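Local coordinates for protein group II chitinase (Ostrinia furnacalis, PDB 6JAV) that probably hydrolyses internal glycosidic bonds of chitin, this chain being one family 18 catalytic domain of a much longer insect chitinase, at residues 150-155 against 187-192; 110-115 against 160-165. All coordinates share one frame; numbering follows the deposited sequence.

Contact 1 (150-155 against 187-192); sequences DLVHEL and ARLLDW
Leu189 and Leu190 meet Val152 and His153 where two outer helices of the glycoside hydrolase family 18 TIM barrel come together. Helix 143-159 follows strand 122-126. Helix 183-189 comes after strand 165-170 and the short helix 174-180, and ends here. The contact is carbon against carbon: side-chain methyl and methylene groups, with one methyl also resting on the CA of His153.

Val152 gives one branch to both leucines. Its CG1 lies 3.9 Å from Leu190 CD2 and 4.1 Å from Leu189 CB. That branch is anti to the backbone N (chi1 170°), which carries it across to the end of the neighbouring helix. The side chains of Val152 and Leu190 cross at about a right angle, and one methyl of each makes the touch. Leu189 reaches further along helix 143-159. Its CD1 stands 3.6 Å from His153 CA and 3.9 Å from His153 CB. The methyl therefore sits against the helix backbone and the root of the side chain. It lies at the edge of the imidazole, near the ring plane, and not over a face.

The backbone explains how two successive leucines serve one valine. Leu189 is the last helical residue, with its CB directed at helix 143-159. Leu190 has left helical angles (psi 145°), and the chain turns inward toward strand 192-195. The CD2 end of Leu190 still comes back to Val152, while its side chain also packs on Leu166 and Ala168 of strand 165-170. Val152 rests on Leu125 of strand 122-126. His153 is on the exposed side of the contact. The NZ of Lys243 is hydrogen-bonded to both Ala187 O and Leu190 O.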
loop_
_atom_site.group_PDB
_atom_site.type_symbol
_atom_site.label_atom_id
_atom_site.label_comp_id
_atom_site.label_asym_id
_atom_site.label_seq_id
_atom_site.Cartn_x
_atom_site.Cartn_y
_atom_site.Cartn_z
ATOM N N ASP A 150 21.175 -0.014 -7.888
ATOM C CA ASP A 150 22.015 1.118 -8.263
ATOM C C ASP A 150 21.203 2.402 -8.360
ATOM O O ASP A 150 21.692 3.474 -7.974
ATOM C CB ASP A 150 22.753 0.846 -9.576
ATOM C CG ASP A 150 23.882 -0.175 -9.404
ATOM O OD1 ASP A 150 24.381 -0.350 -8.266
ATOM O OD2 ASP A 150 24.264 -0.805 -10.412
ATOM N N LEU A 151 19.956 2.313 -8.859
ATOM C CA LEU A 151 19.076 3.487 -8.842
ATOM C C LEU A 151 18.870 3.994 -7.411
ATOM O O LEU A 151 18.958 5.202 -7.137
ATOM C CB LEU A 151 17.728 3.164 -9.496
ATOM C CG LEU A 151 16.775 4.387 -9.546
ATOM C CD1 LEU A 151 17.221 5.359 -10.624
ATOM C CD2 LEU A 151 15.349 3.941 -9.785
ATOM N N VAL A 152 18.614 3.076 -6.480
ATOM C CA VAL A 152 18.446 3.458 -5.079
ATOM C C VAL A 152 19.710 4.112 -4.533
ATOM O O VAL A 152 19.637 5.144 -3.850
ATOM C CB VAL A 152 18.010 2.241 -4.255
ATOM C CG1 VAL A 152 18.064 2.546 -2.765
ATOM C CG2 VAL A 152 16.564 1.901 -4.598
ATOM N N HIS A 153 20.888 3.548 -4.853
ATOM C CA HIS A 153 22.118 4.176 -4.397
ATOM C C HIS A 153 22.270 5.582 -4.975
ATOM O O HIS A 153 22.604 6.532 -4.253
ATOM C CB HIS A 153 23.331 3.342 -4.772
ATOM C CG HIS A 153 24.579 4.135 -4.573
ATOM N ND1 HIS A 153 25.352 4.586 -5.620
ATOM C CD2 HIS A 153 25.083 4.711 -3.453
ATOM C CE1 HIS A 153 26.323 5.351 -5.143
ATOM N NE2 HIS A 153 26.189 5.428 -3.829
ATOM N N GLU A 154 22.019 5.730 -6.277
ATOM C CA GLU A 154 22.256 7.020 -6.923
ATOM C C GLU A 154 21.274 8.072 -6.433
ATOM O O GLU A 154 21.639 9.247 -6.265
ATOM C CB GLU A 154 22.219 6.841 -8.440
ATOM C CG GLU A 154 23.423 5.985 -8.891
ATOM C CD GLU A 154 23.219 5.163 -10.142
ATOM O OE1 GLU A 154 22.299 5.472 -10.933
ATOM O OE2 GLU A 154 24.006 4.201 -10.335
ATOM N N LEU A 155 20.028 7.664 -6.168
ATOM C CA LEU A 155 19.079 8.595 -5.552
ATOM C C LEU A 155 19.504 8.958 -4.136
ATOM O O LEU A 155 19.453 10.130 -3.747
ATOM C CB LEU A 155 17.683 7.969 -5.526
ATOM C CG LEU A 155 16.955 7.943 -6.867
ATOM C CD1 LEU A 155 15.757 6.990 -6.813
ATOM C CD2 LEU A 155 16.495 9.360 -7.264
ATOM N N ALA A 187 17.980 -2.076 2.384
ATOM C CA ALA A 187 17.811 -1.883 3.823
ATOM C C ALA A 187 18.789 -0.866 4.386
ATOM O O ALA A 187 18.465 -0.150 5.347
ATOM C CB ALA A 187 18.052 -3.213 4.527
ATOM N N ARG A 188 19.987 -0.802 3.818
ATOM C CA ARG A 188 20.980 0.143 4.307
ATOM C C ARG A 188 20.653 1.577 3.886
ATOM O O ARG A 188 20.870 2.524 4.661
ATOM C CB ARG A 188 22.364 -0.281 3.809
ATOM C CG ARG A 188 23.446 0.703 4.175
ATOM C CD ARG A 188 24.837 0.101 3.938
ATOM N NE ARG A 188 24.952 -0.557 2.650
ATOM C CZ ARG A 188 25.193 0.071 1.506
ATOM N NH1 ARG A 188 25.346 1.382 1.493
ATOM N NH2 ARG A 188 25.287 -0.617 0.379
ATOM N N LEU A 189 20.145 1.772 2.661
ATOM C CA LEU A 189 20.013 3.114 2.092
ATOM C C LEU A 189 18.639 3.742 2.281
ATOM O O LEU A 189 18.549 4.970 2.394
ATOM C CB LEU A 189 20.333 3.080 0.588
ATOM C CG LEU A 189 21.807 2.738 0.325
ATOM C CD1 LEU A 189 22.048 2.547 -1.150
ATOM C CD2 LEU A 189 22.710 3.844 0.889
ATOM N N LEU A 190 17.579 2.955 2.319
ATOM C CA LEU A 190 16.236 3.517 2.415
ATOM C C LEU A 190 15.903 3.934 3.850
ATOM O O LEU A 190 16.289 3.285 4.824
ATOM C CB LEU A 190 15.198 2.494 1.930
ATOM C CG LEU A 190 15.312 2.078 0.458
ATOM C CD1 LEU A 190 14.320 0.955 0.150
ATOM C CD2 LEU A 190 15.082 3.269 -0.435
ATOM N N ASP A 191 15.138 5.016 3.978
ATOM C CA ASP A 191 14.712 5.448 5.302
ATOM C C ASP A 191 13.604 4.557 5.853
ATOM O O ASP A 191 13.536 4.325 7.071
ATOM C CB ASP A 191 14.295 6.919 5.244
ATOM C CG ASP A 191 15.461 7.805 4.889
ATOM O OD1 ASP A 191 16.440 7.855 5.694
ATOM O OD2 ASP A 191 15.445 8.400 3.803
ATOM N N TRP A 192 12.744 4.038 4.984
ATOM C CA TRP A 192 11.857 2.955 5.370
ATOM C C TRP A 192 11.493 2.154 4.133
ATOM O O TRP A 192 11.648 2.605 2.989
ATOM C CB TRP A 192 10.582 3.402 6.131
ATOM C CG TRP A 192 9.646 4.207 5.291
ATOM C CD1 TRP A 192 8.616 3.751 4.524
ATOM C CD2 TRP A 192 9.676 5.634 5.120
ATOM N NE1 TRP A 192 8.006 4.807 3.882
ATOM C CE2 TRP A 192 8.634 5.969 4.234
ATOM C CE3 TRP A 192 10.487 6.651 5.617
ATOM C CZ2 TRP A 192 8.382 7.289 3.835
ATOM C CZ3 TRP A 192 10.249 7.953 5.219
ATOM C CH2 TRP A 192 9.188 8.263 4.339
#

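Contact 2 (110-115 against 160-165); sequences HAVAFL and KPKGLL
The 110-115 segment is regular helix, and the 160-165 segment is a type I turn from Lys160 to Gly163 that runs out into strand 165-170; Val112 and Leu164 are the nearest pair, their CA atoms 8.9 Å apart. That separation is bridged by side chains.

Val112 CG1 takes both partners. It touches the aliphatic part of Lys162, at 3.7 Å from CD and 3.9 Å from CE. On Leu164 it meets CD1 at 4.1 Å. With chi1 at -176°, this branch is the one beside the carbonyl carbon, and the CB of Val112 already points toward the turn. Lys162 extends past it with CB, CG, CD and CE nearly straight, then bends at the last torsion (chi4 -69°). The charged end is held by a salt bridge from NZ to Glu116 OE2, one helical turn beyond Val112. The lysine thus gives the same helix both an apolar chain and a charged end. Lys162 is exposed, whereas Val112 is buried.

Leu159, the last residue of helix 143-159, touches Val112, Leu115 and Leu164. Val158 also packs on Val112. The turn is fixed by its own backbone. Gly163 N bonds to Lys160 O at 2.9 Å, and Leu164 N bonds to Leu159 O. Gly163 takes a positive phi of 74°, which glycine accepts easily. This is a Schellman motif with Gly163 as its C-prime residue. It ends helix 143-159 and sends the chain into the next parallel strand, as in the helix-to-strand connections of a TIM barrel.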
loop_
_atom_site.group_PDB
_atom_site.type_symbol
_atom_site.label_atom_id
_atom_site.label_comp_id
_atom_site.label_asym_id
_atom_site.label_seq_id
_atom_site.Cartn_x
_atom_site.Cartn_y
_atom_site.Cartn_z
ATOM N N HIS A 110 17.159 15.198 -12.317
ATOM C CA HIS A 110 15.870 15.823 -12.586
ATOM C C HIS A 110 14.868 15.509 -11.476
ATOM O O HIS A 110 14.069 16.374 -11.096
ATOM C CB HIS A 110 15.351 15.363 -13.937
ATOM C CG HIS A 110 13.946 15.800 -14.201
ATOM N ND1 HIS A 110 12.852 15.135 -13.685
ATOM C CD2 HIS A 110 13.456 16.856 -14.896
ATOM C CE1 HIS A 110 11.747 15.750 -14.071
ATOM N NE2 HIS A 110 12.087 16.804 -14.796
ATOM N N ALA A 111 14.885 14.275 -10.957
ATOM C CA ALA A 111 13.921 13.892 -9.922
ATOM C C ALA A 111 14.096 14.738 -8.671
ATOM O O ALA A 111 13.107 15.198 -8.085
ATOM C CB ALA A 111 14.053 12.398 -9.598
ATOM N N VAL A 112 15.335 14.966 -8.246
ATOM C CA VAL A 112 15.555 15.773 -7.051
ATOM C C VAL A 112 15.096 17.210 -7.275
ATOM O O VAL A 112 14.449 17.812 -6.400
ATOM C CB VAL A 112 17.010 15.648 -6.580
ATOM C CG1 VAL A 112 17.195 16.423 -5.287
ATOM C CG2 VAL A 112 17.329 14.173 -6.365
ATOM N N ALA A 113 15.356 17.759 -8.468
ATOM C CA ALA A 113 14.871 19.109 -8.780
ATOM C C ALA A 113 13.347 19.170 -8.748
ATOM O O ALA A 113 12.766 20.155 -8.274
ATOM C CB ALA A 113 15.395 19.541 -10.152
ATOM N N PHE A 114 12.693 18.113 -9.229
ATOM C CA PHE A 114 11.232 18.033 -9.217
ATOM C C PHE A 114 10.707 18.075 -7.785
ATOM O O PHE A 114 9.803 18.859 -7.465
ATOM C CB PHE A 114 10.839 16.726 -9.916
ATOM C CG PHE A 114 9.376 16.601 -10.279
ATOM C CD1 PHE A 114 8.439 16.211 -9.334
ATOM C CD2 PHE A 114 8.950 16.808 -11.584
ATOM C CE1 PHE A 114 7.086 16.052 -9.685
ATOM C CE2 PHE A 114 7.606 16.664 -11.930
ATOM C CZ PHE A 114 6.675 16.272 -10.977
ATOM N N LEU A 115 11.270 17.242 -6.904
ATOM C CA LEU A 115 10.863 17.240 -5.500
ATOM C C LEU A 115 11.035 18.615 -4.874
ATOM O O LEU A 115 10.146 19.099 -4.164
ATOM C CB LEU A 115 11.698 16.239 -4.708
ATOM C CG LEU A 115 11.574 14.776 -5.091
ATOM C CD1 LEU A 115 12.520 13.974 -4.241
ATOM C CD2 LEU A 115 10.115 14.244 -4.955
ATOM N N LYS A 160 20.155 12.259 0.286
ATOM C CA LYS A 160 20.552 12.256 1.693
ATOM C C LYS A 160 21.325 13.512 2.094
ATOM O O LYS A 160 20.997 14.094 3.145
ATOM C CB LYS A 160 21.254 10.935 2.036
ATOM C CG LYS A 160 21.642 10.773 3.499
ATOM C CD LYS A 160 21.834 9.315 3.857
ATOM C CE LYS A 160 20.555 8.789 4.469
ATOM N NZ LYS A 160 20.820 7.978 5.682
ATOM N N PRO A 161 22.293 14.006 1.316
ATOM C CA PRO A 161 22.952 15.278 1.681
ATOM C C PRO A 161 22.015 16.475 1.757
ATOM O O PRO A 161 22.289 17.403 2.527
ATOM C CB PRO A 161 24.014 15.456 0.584
ATOM C CG PRO A 161 24.303 14.062 0.121
ATOM C CD PRO A 161 22.972 13.340 0.188
ATOM N N LYS A 162 20.924 16.494 0.990
ATOM C CA LYS A 162 19.930 17.551 1.074
ATOM C C LYS A 162 18.921 17.335 2.196
ATOM O O LYS A 162 18.005 18.153 2.346
ATOM C CB LYS A 162 19.181 17.667 -0.248
ATOM C CG LYS A 162 20.075 18.083 -1.393
ATOM C CD LYS A 162 19.382 17.848 -2.720
ATOM C CE LYS A 162 20.100 18.541 -3.849
ATOM N NZ LYS A 162 19.961 20.005 -3.707
ATOM N N GLY A 163 19.062 16.272 2.980
ATOM C CA GLY A 163 18.102 16.015 4.035
ATOM C C GLY A 163 16.764 15.498 3.543
ATOM O O GLY A 163 15.755 15.645 4.239
ATOM N N LEU A 164 16.733 14.923 2.347
ATOM C CA LEU A 164 15.498 14.430 1.743
ATOM C C LEU A 164 15.422 12.924 1.956
ATOM O O LEU A 164 16.448 12.237 2.059
ATOM C CB LEU A 164 15.458 14.761 0.254
ATOM C CG LEU A 164 15.387 16.277 -0.044
ATOM C CD1 LEU A 164 15.588 16.543 -1.525
ATOM C CD2 LEU A 164 14.024 16.819 0.422
ATOM N N LEU A 165 14.192 12.416 2.045
ATOM C CA LEU A 165 13.921 11.021 2.366
ATOM C C LEU A 165 13.824 10.172 1.104
ATOM O O LEU A 165 13.475 10.654 0.017
ATOM C CB LEU A 165 12.606 10.910 3.138
ATOM C CG LEU A 165 12.599 11.693 4.466
ATOM C CD1 LEU A 165 11.203 11.846 5.031
ATOM C CD2 LEU A 165 13.529 10.998 5.478
#

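Both contacts lie in the outer layer of helices and their connections around the barrel, and helix 143-159 links them. Contact 1 uses the middle of that helix against the end of helix 183-189. Contact 2 uses the turn that closes it against helix 101-118. Each is partly buried and built round one buried valine. Contact 1 is apolar, with an exposed histidine at its margin. Contact 2 lies farther from the chain's centre, and its lysine also reaches Glu116, just past the 110-115 segment. Their centres are 13 Å apart. The second segments touch directly: Asp191 OD2 is 3.4 Å from Leu165 CA, and Trp192 CZ3 is 4.0 Å from Leu165 CD1.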